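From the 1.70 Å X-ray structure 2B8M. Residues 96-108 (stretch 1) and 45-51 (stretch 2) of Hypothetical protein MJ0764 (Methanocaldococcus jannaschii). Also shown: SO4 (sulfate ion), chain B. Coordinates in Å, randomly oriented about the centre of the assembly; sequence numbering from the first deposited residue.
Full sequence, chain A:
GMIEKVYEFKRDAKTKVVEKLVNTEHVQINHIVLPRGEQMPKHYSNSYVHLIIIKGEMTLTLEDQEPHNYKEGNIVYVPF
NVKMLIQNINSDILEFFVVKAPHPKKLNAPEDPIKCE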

ATOM      1  N   PHE A  96      -1.487   8.287  -4.598  1.00 19.15           N
ATOM      2  CA  PHE A  96      -1.007   7.564  -3.403  1.00 20.61           C
ATOM      3  C   PHE A  96      -2.005   6.519  -2.937  1.00 21.10           C
ATOM      4  O   PHE A  96      -3.194   6.590  -3.279  1.00 21.40           O
ATOM      5  CB  PHE A  96      -0.591   8.502  -2.267  1.00 20.76           C
ATOM      6  CG  PHE A  96      -1.647   9.417  -1.814  1.00 16.77           C
ATOM      7  CD1 PHE A  96      -1.980  10.522  -2.563  1.00 22.16           C
ATOM      8  CD2 PHE A  96      -2.324   9.193  -0.631  1.00 19.26           C
ATOM      9  CE1 PHE A  96      -2.987  11.405  -2.126  1.00 20.24           C
ATOM     10  CE2 PHE A  96      -3.322  10.033  -0.194  1.00 22.39           C
ATOM     11  CZ  PHE A  96      -3.672  11.140  -0.952  1.00 19.90           C
ATOM     12  N   PHE A  97      -1.509   5.560  -2.171  1.00 20.47           N
ATOM     13  CA  PHE A  97      -2.349   4.693  -1.378  1.00 19.74           C
ATOM     14  C   PHE A  97      -2.306   5.096   0.070  1.00 18.51           C
ATOM     15  O   PHE A  97      -1.285   5.566   0.555  1.00 22.51           O
ATOM     16  CB  PHE A  97      -1.938   3.230  -1.514  1.00 20.66           C
ATOM     17  CG  PHE A  97      -2.065   2.726  -2.920  1.00 20.42           C
ATOM     18  CD1 PHE A  97      -1.022   2.880  -3.831  1.00 25.31           C
ATOM     19  CD2 PHE A  97      -3.248   2.130  -3.340  1.00 20.70           C
ATOM     20  CE1 PHE A  97      -1.190   2.447  -5.121  1.00 26.12           C
ATOM     21  CE2 PHE A  97      -3.394   1.678  -4.626  1.00 22.48           C
ATOM     22  CZ  PHE A  97      -2.383   1.843  -5.512  1.00 21.98           C
ATOM     23  N   VAL A  98      -3.424   4.863   0.741  1.00 20.03           N
ATOM     24  CA  VAL A  98      -3.557   5.108   2.158  1.00 20.16           C
ATOM     25  C   VAL A  98      -3.771   3.752   2.803  1.00 20.46           C
ATOM     26  O   VAL A  98      -4.675   3.040   2.413  1.00 21.33           O
ATOM     27  CB  VAL A  98      -4.770   5.989   2.472  1.00 21.05           C
ATOM     28  CG1 VAL A  98      -4.923   6.191   3.937  1.00 23.60           C
ATOM     29  CG2 VAL A  98      -4.660   7.343   1.782  1.00 21.23           C
ATOM     30  N   VAL A  99      -2.905   3.402   3.760  1.00 21.66           N
ATOM     31  CA  VAL A  99      -3.001   2.151   4.476  1.00 19.92           C
ATOM     32  C   VAL A  99      -3.263   2.509   5.926  1.00 19.62           C
ATOM     33  O   VAL A  99      -2.547   3.300   6.535  1.00 21.53           O
ATOM     34  CB  VAL A  99      -1.703   1.330   4.365  1.00 20.93           C
ATOM     35  CG1 VAL A  99      -1.753   0.112   5.299  1.00 24.06           C
ATOM     36  CG2 VAL A  99      -1.413   0.964   2.928  1.00 24.57           C
ATOM     37  N   LYS A 100      -4.318   1.946   6.491  1.00 22.18           N
ATOM     38  CA  LYS A 100      -4.669   2.257   7.866  1.00 22.24           C
ATOM     39  C   LYS A 100      -4.814   0.961   8.629  1.00 21.88           C
ATOM     40  O   LYS A 100      -5.523   0.045   8.210  1.00 21.95           O
ATOM     41  CB  LYS A 100      -5.951   3.092   7.923  1.00 21.33           C
ATOM     42  CG  LYS A 100      -5.878   4.417   7.184  1.00 27.26           C
ATOM     43  CD  LYS A 100      -7.254   4.973   6.931  1.00 28.73           C
ATOM     44  CE  LYS A 100      -7.983   5.239   8.206  1.00 28.04           C
ATOM     45  NZ  LYS A 100      -9.350   5.773   7.965  1.00 31.76           N
ATOM     46  N   ALA A 101      -4.119   0.879   9.760  1.00 20.23           N
ATOM     47  CA  ALA A 101      -4.199  -0.309  10.620  1.00 18.68           C
ATOM     48  C   ALA A 101      -3.936   0.098  12.046  1.00 23.60           C
ATOM     49  O   ALA A 101      -2.998   0.856  12.332  1.00 19.41           O
ATOM     50  CB  ALA A 101      -3.213  -1.372  10.195  1.00 19.80           C
ATOM     51  N   PRO A 102      -4.760  -0.408  12.958  1.00 21.08           N
ATOM     52  CA  PRO A 102      -5.889  -1.327  12.728  1.00 22.53           C
ATOM     53  C   PRO A 102      -7.108  -0.566  12.183  1.00 23.84           C
ATOM     54  O   PRO A 102      -7.049   0.646  12.001  1.00 23.38           O
ATOM     55  CB  PRO A 102      -6.197  -1.812  14.137  1.00 20.73           C
ATOM     56  CG  PRO A 102      -5.846  -0.648  14.991  1.00 23.04           C
ATOM     57  CD  PRO A 102      -4.633  -0.054  14.376  1.00 23.28           C
ATOM     58  N   HIS A 103      -8.218  -1.254  11.968  1.00 21.23           N
ATOM     59  CA  HIS A 103      -9.420  -0.570  11.541  1.00 21.51           C
ATOM     60  C   HIS A 103      -9.762   0.477  12.619  1.00 19.60           C
ATOM     61  O   HIS A 103      -9.624   0.195  13.824  1.00 22.69           O
ATOM     62  CB  HIS A 103     -10.594  -1.551  11.404  1.00 20.49           C
ATOM     63  CG  HIS A 103     -11.783  -0.939  10.750  1.00 22.05           C
ATOM     64  ND1 HIS A 103     -12.683  -0.162  11.446  1.00 24.08           N
ATOM     65  CD2 HIS A 103     -12.160  -0.892   9.451  1.00 28.64           C
ATOM     66  CE1 HIS A 103     -13.603   0.281  10.607  1.00 23.13           C
ATOM     67  NE2 HIS A 103     -13.303  -0.139   9.388  1.00 30.88           N
ATOM     68  N   PRO A 104     -10.175   1.687  12.199  1.00 22.35           N
ATOM     69  CA  PRO A 104     -10.542   2.745  13.141  1.00 23.01           C
ATOM     70  C   PRO A 104     -11.470   2.291  14.281  1.00 22.35           C
ATOM     71  O   PRO A 104     -11.362   2.772  15.408  1.00 23.17           O
ATOM     72  CB  PRO A 104     -11.203   3.774  12.238  1.00 23.95           C
ATOM     73  CG  PRO A 104     -10.472   3.652  10.927  1.00 24.02           C
ATOM     74  CD  PRO A 104     -10.153   2.189  10.808  1.00 22.72           C
ATOM     75  N   LYS A 105     -12.363   1.344  14.022  1.00 22.16           N
ATOM     76  CA  LYS A 105     -13.288   0.938  15.075  1.00 26.56           C
ATOM     77  C   LYS A 105     -12.551   0.374  16.283  1.00 23.25           C
ATOM     78  O   LYS A 105     -13.018   0.505  17.432  1.00 25.31           O
ATOM     79  CB  LYS A 105     -14.345  -0.038  14.555  1.00 29.93           C
ATOM     80  CG  LYS A 105     -13.842  -1.456  14.291  1.00 37.11           C
ATOM     81  CD  LYS A 105     -14.907  -2.226  13.498  1.00 34.86           C
ATOM     82  CE  LYS A 105     -14.488  -3.648  13.213  1.00 41.69           C
ATOM     83  NZ  LYS A 105     -15.677  -4.404  12.704  1.00 49.93           N
ATOM     84  N   LYS A 106     -11.387  -0.222  16.044  1.00 22.20           N
ATOM     85  CA  LYS A 106     -10.616  -0.832  17.106  1.00 27.11           C
ATOM     86  C   LYS A 106     -10.000   0.208  18.010  1.00 24.65           C
ATOM     87  O   LYS A 106      -9.632  -0.090  19.141  1.00 30.02           O
ATOM     88  CB  LYS A 106      -9.541  -1.762  16.550  1.00 29.39           C
ATOM     89  CG  LYS A 106     -10.092  -2.912  15.715  1.00 36.77           C
ATOM     90  CD  LYS A 106     -10.906  -3.927  16.512  1.00 40.39           C
ATOM     91  CE  LYS A 106     -11.188  -5.170  15.667  1.00 41.41           C
ATOM     92  N   LEU A 107      -9.895   1.438  17.529  1.00 25.10           N
ATOM     93  CA  LEU A 107      -9.321   2.490  18.340  1.00 26.49           C
ATOM     94  C   LEU A 107     -10.402   3.345  18.963  1.00 31.86           C
ATOM     95  O   LEU A 107     -10.100   4.287  19.724  1.00 31.05           O
ATOM     96  CB  LEU A 107      -8.389   3.323  17.498  1.00 24.67           C
ATOM     97  CG  LEU A 107      -7.138   2.545  17.073  1.00 24.05           C
ATOM     98  CD1 LEU A 107      -6.320   3.388  16.188  1.00 25.32           C
ATOM     99  CD2 LEU A 107      -6.336   2.132  18.290  1.00 28.89           C
ATOM    100  N   ASN A 108     -11.657   3.005  18.678  1.00 33.94           N
ATOM    101  CA  ASN A 108     -12.773   3.801  19.163  1.00 36.20           C
ATOM    102  C   ASN A 108     -13.396   3.170  20.404  1.00 41.85           C
ATOM    103  O   ASN A 108     -14.559   2.732  20.418  1.00 43.06           O
ATOM    104  CB  ASN A 108     -13.805   4.028  18.075  1.00 35.72           C
ATOM    105  CG  ASN A 108     -14.805   5.083  18.459  1.00 36.58           C
ATOM    106  OD1 ASN A 108     -14.561   5.889  19.378  1.00 34.75           O
ATOM    107  ND2 ASN A 108     -15.942   5.084  17.786  1.00 40.42           N
TER
HETATM  108  S   SO4 B 117     -12.819   6.052   7.524  1.00 36.42           S
HETATM  109  O1  SO4 B 117     -12.692   4.922   8.449  1.00 46.10           O
HETATM  110  O2  SO4 B 117     -12.877   5.555   6.146  1.00 48.67           O
HETATM  111  O3  SO4 B 117     -14.036   6.811   7.812  1.00 52.71           O
HETATM  112  O4  SO4 B 117     -11.673   6.938   7.671  1.00 55.28           O
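Stretch 2 (45-51) SNSYVHL

The backbone hydrogen bonds between these two stretches stop at a cis peptide bond before Pro-102, and a serine closes that end: Ser-47 OG donates to Pro-102 O at only 2.5 Å, a very short hydrogen bond. Pro-102 has no amide hydrogen to offer the ladder, so no further backbone N-H bond can form at that residue; its carbonyl is taken by the Ser-47 hydroxyl.

Before that point the strand part of stretch 2 lies antiparallel beside stretch 1, and Ser-45 to Ser-47 form the loop leading into it. The strand at 49-51 runs at 164° to the strand at 96-100, with axes approaching to 4.8 Å. Val-99 faces His-50 as the hydrogen-bonded pair, with Val-99 N to His-50 O at 2.8 Å and His-50 N to Val-99 O at 2.9 Å; their CA atoms are 5.1 Å apart. Val-98 with Leu-51 and Lys-100 with Val-49 are non-hydrogen-bonded pairs, each at 4.8 Å between CA atoms. A longer bond, Ala-101 N to Tyr-48 O at 3.2 Å, extends the ladder toward the proline.

Alternation sorts the side chains. Val-98, Lys-100, Val-49 and Leu-51 share one face, where Val-98 CG2 meets Leu-51 CD2 at 3.8 Å and Val-98 CG1 meets Val-49 CG1 at 4.2 Å. Val-99 and His-50 take the other; there a water bonded to His-50 ND1 at 2.7 Å also donates to Val-99 O at 3.0 Å.

Toward the loop of stretch 2 the contact becomes more polar: from the strand, Lys-100 reaches its NZ to Asn-46 OD1, a 2.7 Å hydrogen bond, while Asn-46 ND2 donates to sulfate O4 at 3.1 Å. One amide thus serves both lysine and anion. A water donates to Asn-46 O and Pro-104 O, 2.8 Å from each, and Leu-107 CD1 packs 3.9 Å from Tyr-48 CE2.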

ATOM      1  N   SER A  45      -6.375  11.960  11.961  1.00 19.38           N
ATOM      2  CA  SER A  45      -6.296  10.565  11.557  1.00 20.10           C
ATOM      3  C   SER A  45      -7.063   9.721  12.531  1.00 21.77           C
ATOM      4  O   SER A  45      -6.947   9.934  13.734  1.00 19.20           O
ATOM      5  CB  SER A  45      -4.854  10.080  11.542  1.00 20.68           C
ATOM      6  OG  SER A  45      -4.217  10.468  12.743  1.00 20.41           O
ATOM      7  N   ASN A  46      -7.852   8.764  12.035  1.00 20.00           N
ATOM      8  CA  ASN A  46      -8.617   7.885  12.927  1.00 19.75           C
ATOM      9  C   ASN A  46      -8.011   6.490  13.048  1.00 21.47           C
ATOM     10  O   ASN A  46      -8.616   5.603  13.635  1.00 21.34           O
ATOM     11  CB  ASN A  46     -10.101   7.778  12.531  1.00 23.73           C
ATOM     12  CG  ASN A  46     -10.326   7.173  11.144  1.00 25.40           C
ATOM     13  OD1 ASN A  46      -9.388   6.766  10.428  1.00 23.08           O
ATOM     14  ND2 ASN A  46     -11.596   7.106  10.762  1.00 27.27           N
ATOM     15  N   SER A  47      -6.818   6.327  12.510  1.00 18.54           N
ATOM     16  CA  SER A  47      -5.978   5.204  12.859  1.00 21.13           C
ATOM     17  C   SER A  47      -4.564   5.584  12.559  1.00 18.60           C
ATOM     18  O   SER A  47      -4.272   6.724  12.198  1.00 20.54           O
ATOM     19  CB  SER A  47      -6.387   3.941  12.090  1.00 20.75           C
ATOM     20  OG  SER A  47      -5.773   2.726  12.585  1.00 19.90           O
ATOM     21  N   TYR A  48      -3.667   4.598  12.645  1.00 18.40           N
ATOM     22  CA  TYR A  48      -2.285   4.773  12.259  1.00 18.37           C
ATOM     23  C   TYR A  48      -2.205   4.685  10.734  1.00 18.58           C
ATOM     24  O   TYR A  48      -2.718   3.740  10.112  1.00 22.27           O
ATOM     25  CB  TYR A  48      -1.393   3.725  12.941  1.00 18.52           C
ATOM     26  CG  TYR A  48      -1.393   3.867  14.409  1.00 18.81           C
ATOM     27  CD1 TYR A  48      -0.500   4.719  15.045  1.00 19.01           C
ATOM     28  CD2 TYR A  48      -2.342   3.199  15.174  1.00 25.26           C
ATOM     29  CE1 TYR A  48      -0.540   4.848  16.428  1.00 19.37           C
ATOM     30  CE2 TYR A  48      -2.394   3.342  16.520  1.00 25.33           C
ATOM     31  CZ  TYR A  48      -1.483   4.176  17.151  1.00 23.44           C
ATOM     32  OH  TYR A  48      -1.548   4.348  18.540  1.00 23.08           O
ATOM     33  N   VAL A  49      -1.569   5.686  10.126  1.00 17.72           N
ATOM     34  CA  VAL A  49      -1.639   5.903   8.658  1.00 19.33           C
ATOM     35  C   VAL A  49      -0.283   5.800   8.009  1.00 21.81           C
ATOM     36  O   VAL A  49       0.700   6.334   8.517  1.00 20.50           O
ATOM     37  CB  VAL A  49      -2.227   7.294   8.328  1.00 20.34           C
ATOM     38  CG1 VAL A  49      -2.210   7.610   6.795  1.00 23.29           C
ATOM     39  CG2 VAL A  49      -3.618   7.425   8.905  1.00 26.58           C
ATOM     40  N   HIS A  50      -0.259   5.127   6.867  1.00 19.96           N
ATOM     41  CA  HIS A  50       0.850   5.193   5.926  1.00 18.31           C
ATOM     42  C   HIS A  50       0.380   5.550   4.530  1.00 21.50           C
ATOM     43  O   HIS A  50      -0.569   4.964   4.013  1.00 22.55           O
ATOM     44  CB  HIS A  50       1.661   3.896   5.876  1.00 18.15           C
ATOM     45  CG  HIS A  50       2.402   3.598   7.126  1.00 22.33           C
ATOM     46  ND1 HIS A  50       1.804   2.979   8.202  1.00 19.34           N
ATOM     47  CD2 HIS A  50       3.678   3.871   7.503  1.00 23.75           C
ATOM     48  CE1 HIS A  50       2.700   2.841   9.170  1.00 19.39           C
ATOM     49  NE2 HIS A  50       3.823   3.415   8.790  1.00 23.09           N
ATOM     50  N   LEU A  51       1.057   6.537   3.972  1.00 18.13           N
ATOM     51  CA  LEU A  51       0.749   7.145   2.697  1.00 17.36           C
ATOM     52  C   LEU A  51       1.828   6.652   1.741  1.00 20.57           C
ATOM     53  O   LEU A  51       2.994   6.959   1.909  1.00 22.58           O
ATOM     54  CB  LEU A  51       0.795   8.692   2.818  1.00 20.38           C
ATOM     55  CG  LEU A  51      -0.171   9.250   3.863  1.00 16.71           C
ATOM     56  CD1 LEU A  51       0.048  10.749   4.001  1.00 24.57           C
ATOM     57  CD2 LEU A  51      -1.596   8.923   3.486  1.00 24.45           C
TER
HETATM   58  O   HOH W   1     -10.657   5.487  15.479  1.00 16.21           O
HETATM   59  O   HOH W   2      -0.713   1.918   8.394  1.00 10.78           O